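Aminofutalosine deaminase (PDB 7LKK) hydrolytically deaminates aminofutalosine in the menaquinone pathway of Helicobacter pylori, using a metal-dependent active site of the amidohydrolase type. Local coordinates at residues Ser22-Cys27 with Ser69-Ala74. Residues are numbered along the deposited sequence; the frame is centred on the assembly and turned at random.
Sequences SLVFLC and SVLLPA
Strands 23-25 and 69-73 run parallel, their axes 4.6 Å apart at an angle of 18°, with L23 opposite V70 and V24 opposite L71. Three backbone hydrogen bonds alternate in direction: L23 N reaches S69 O, the longest at 3.2 Å; L71 N gives a nearly straight bond (170°) to L23 O; and F25 N meets L71 O at 2.8 Å.

L23, F25, V70 and L72 share one face. Branching at CB suits V70 to an extended strand and gives it two methyls for two neighbours. CG1, anti to the backbone N (chi1 169°), lies over a face of the F25 ring, 3.8 Å from the centroid and displaced toward the CD2-CE2 rim, a CH-pi contact; CG2 faces L23 CB. L72 CB meets F25 CB at 3.8 Å, at the base of the ring's side chain, while helices 353-364 and 401-408 also touch F25. On the other face V24 and L71 lie side by side, V24 CG2 4.0 Å from L71 CB; both are apolar because this face is buried too, V24 against I379 and L71 against V389.

After the F25 N to L71 O bond the ladder ends: P73, lacking an N-H, sets its ring CD 3.3 Å from F25 O instead. C27 SG makes an apolar touch on P73 CD at 3.7 Å. The pairing is consistent with the small beta domain beside the TIM barrel of amidohydrolases; the same strand, 69-80, runs on into the barrel and carries the iron ligand H79, with H81 just past its end.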
loop_
_atom_site.group_PDB
_atom_site.type_symbol
_atom_site.label_atom_id
_atom_site.label_comp_id
_atom_site.label_asym_id
_atom_site.label_seq_id
_atom_site.Cartn_x
_atom_site.Cartn_y
_atom_site.Cartn_z
ATOM N N SER A 22 15.145 14.686 -17.488
ATOM C CA SER A 22 14.160 15.762 -17.519
ATOM C C SER A 22 13.901 16.321 -16.129
ATOM O O SER A 22 13.599 17.511 -15.983
ATOM C CB SER A 22 12.852 15.262 -18.135
ATOM O OG SER A 22 13.067 14.726 -19.428
ATOM N N LEU A 23 14.001 15.481 -15.104
ATOM C CA LEU A 23 13.809 15.888 -13.721
ATOM C C LEU A 23 14.947 15.317 -12.891
ATOM O O LEU A 23 15.303 14.145 -13.049
ATOM C CB LEU A 23 12.458 15.404 -13.182
ATOM C CG LEU A 23 11.218 16.003 -13.850
ATOM C CD1 LEU A 23 10.001 15.119 -13.608
ATOM C CD2 LEU A 23 10.969 17.413 -13.341
ATOM N N VAL A 24 15.519 16.145 -12.024
ATOM C CA VAL A 24 16.581 15.735 -11.115
ATOM C C VAL A 24 16.154 16.089 -9.699
ATOM O O VAL A 24 15.813 17.244 -9.421
ATOM C CB VAL A 24 17.925 16.404 -11.459
ATOM C CG1 VAL A 24 18.991 16.006 -10.446
ATOM C CG2 VAL A 24 18.358 16.034 -12.867
ATOM N N PHE A 25 16.164 15.098 -8.811
ATOM C CA PHE A 25 15.866 15.302 -7.398
ATOM C C PHE A 25 17.193 15.415 -6.657
ATOM O O PHE A 25 17.938 14.434 -6.556
ATOM C CB PHE A 25 15.028 14.154 -6.833
ATOM C CG PHE A 25 13.668 14.013 -7.465
ATOM C CD1 PHE A 25 13.138 15.017 -8.262
ATOM C CD2 PHE A 25 12.913 12.870 -7.249
ATOM C CE1 PHE A 25 11.890 14.876 -8.836
ATOM C CE2 PHE A 25 11.666 12.726 -7.818
ATOM C CZ PHE A 25 11.152 13.730 -8.612
ATOM N N LEU A 26 17.493 16.612 -6.144
ATOM C CA LEU A 26 18.748 16.804 -5.423
ATOM C C LEU A 26 18.730 16.117 -4.065
ATOM O O LEU A 26 19.781 15.683 -3.578
ATOM C CB LEU A 26 19.035 18.293 -5.245
ATOM C CG LEU A 26 19.400 19.103 -6.488
ATOM C CD1 LEU A 26 20.018 20.426 -6.071
ATOM C CD2 LEU A 26 20.352 18.323 -7.381
ATOM N N CYS A 27 17.552 16.015 -3.449
ATOM C CA CYS A 27 17.394 15.437 -2.115
ATOM C C CYS A 27 18.259 16.157 -1.083
ATOM O O CYS A 27 18.832 15.541 -0.183
ATOM C CB CYS A 27 17.681 13.936 -2.123
ATOM S SG CYS A 27 16.469 12.999 -3.074
ATOM N N SER A 69 12.461 11.065 -17.616
ATOM C CA SER A 69 13.016 10.232 -16.566
ATOM C C SER A 69 13.356 11.098 -15.362
ATOM O O SER A 69 13.372 12.328 -15.434
ATOM C CB SER A 69 14.256 9.475 -17.057
ATOM O OG SER A 69 13.951 8.718 -18.215
ATOM N N VAL A 70 13.620 10.434 -14.240
ATOM C CA VAL A 70 13.990 11.097 -12.997
ATOM C C VAL A 70 15.372 10.613 -12.587
ATOM O O VAL A 70 15.610 9.403 -12.496
ATOM C CB VAL A 70 12.965 10.831 -11.880
ATOM C CG1 VAL A 70 13.504 11.303 -10.539
ATOM C CG2 VAL A 70 11.643 11.520 -12.201
ATOM N N LEU A 71 16.276 11.560 -12.355
ATOM C CA LEU A 71 17.598 11.291 -11.808
ATOM C C LEU A 71 17.600 11.704 -10.343
ATOM O O LEU A 71 17.177 12.815 -10.009
ATOM C CB LEU A 71 18.672 12.056 -12.589
ATOM C CG LEU A 71 20.104 12.066 -12.053
ATOM C CD1 LEU A 71 20.641 10.654 -11.928
ATOM C CD2 LEU A 71 21.002 12.905 -12.954
ATOM N N LEU A 72 18.066 10.812 -9.474
ATOM C CA LEU A 72 18.023 11.051 -8.039
ATOM C C LEU A 72 19.090 10.183 -7.383
ATOM O O LEU A 72 19.648 9.282 -8.024
ATOM C CB LEU A 72 16.626 10.748 -7.465
ATOM C CG LEU A 72 16.265 9.299 -7.127
ATOM C CD1 LEU A 72 15.110 9.262 -6.135
ATOM C CD2 LEU A 72 15.911 8.514 -8.382
ATOM N N PRO A 73 19.430 10.452 -6.123
ATOM C CA PRO A 73 20.395 9.587 -5.435
ATOM C C PRO A 73 19.843 8.182 -5.263
ATOM O O PRO A 73 18.637 7.981 -5.109
ATOM C CB PRO A 73 20.592 10.276 -4.079
ATOM C CG PRO A 73 20.117 11.664 -4.271
ATOM C CD PRO A 73 19.029 11.596 -5.287
ATOM N N ALA A 74 20.745 7.203 -5.288
ATOM C CA ALA A 74 20.368 5.852 -4.896
ATOM C C ALA A 74 19.794 5.861 -3.484
ATOM O O ALA A 74 20.189 6.661 -2.631
ATOM C CB ALA A 74 21.570 4.910 -4.975
#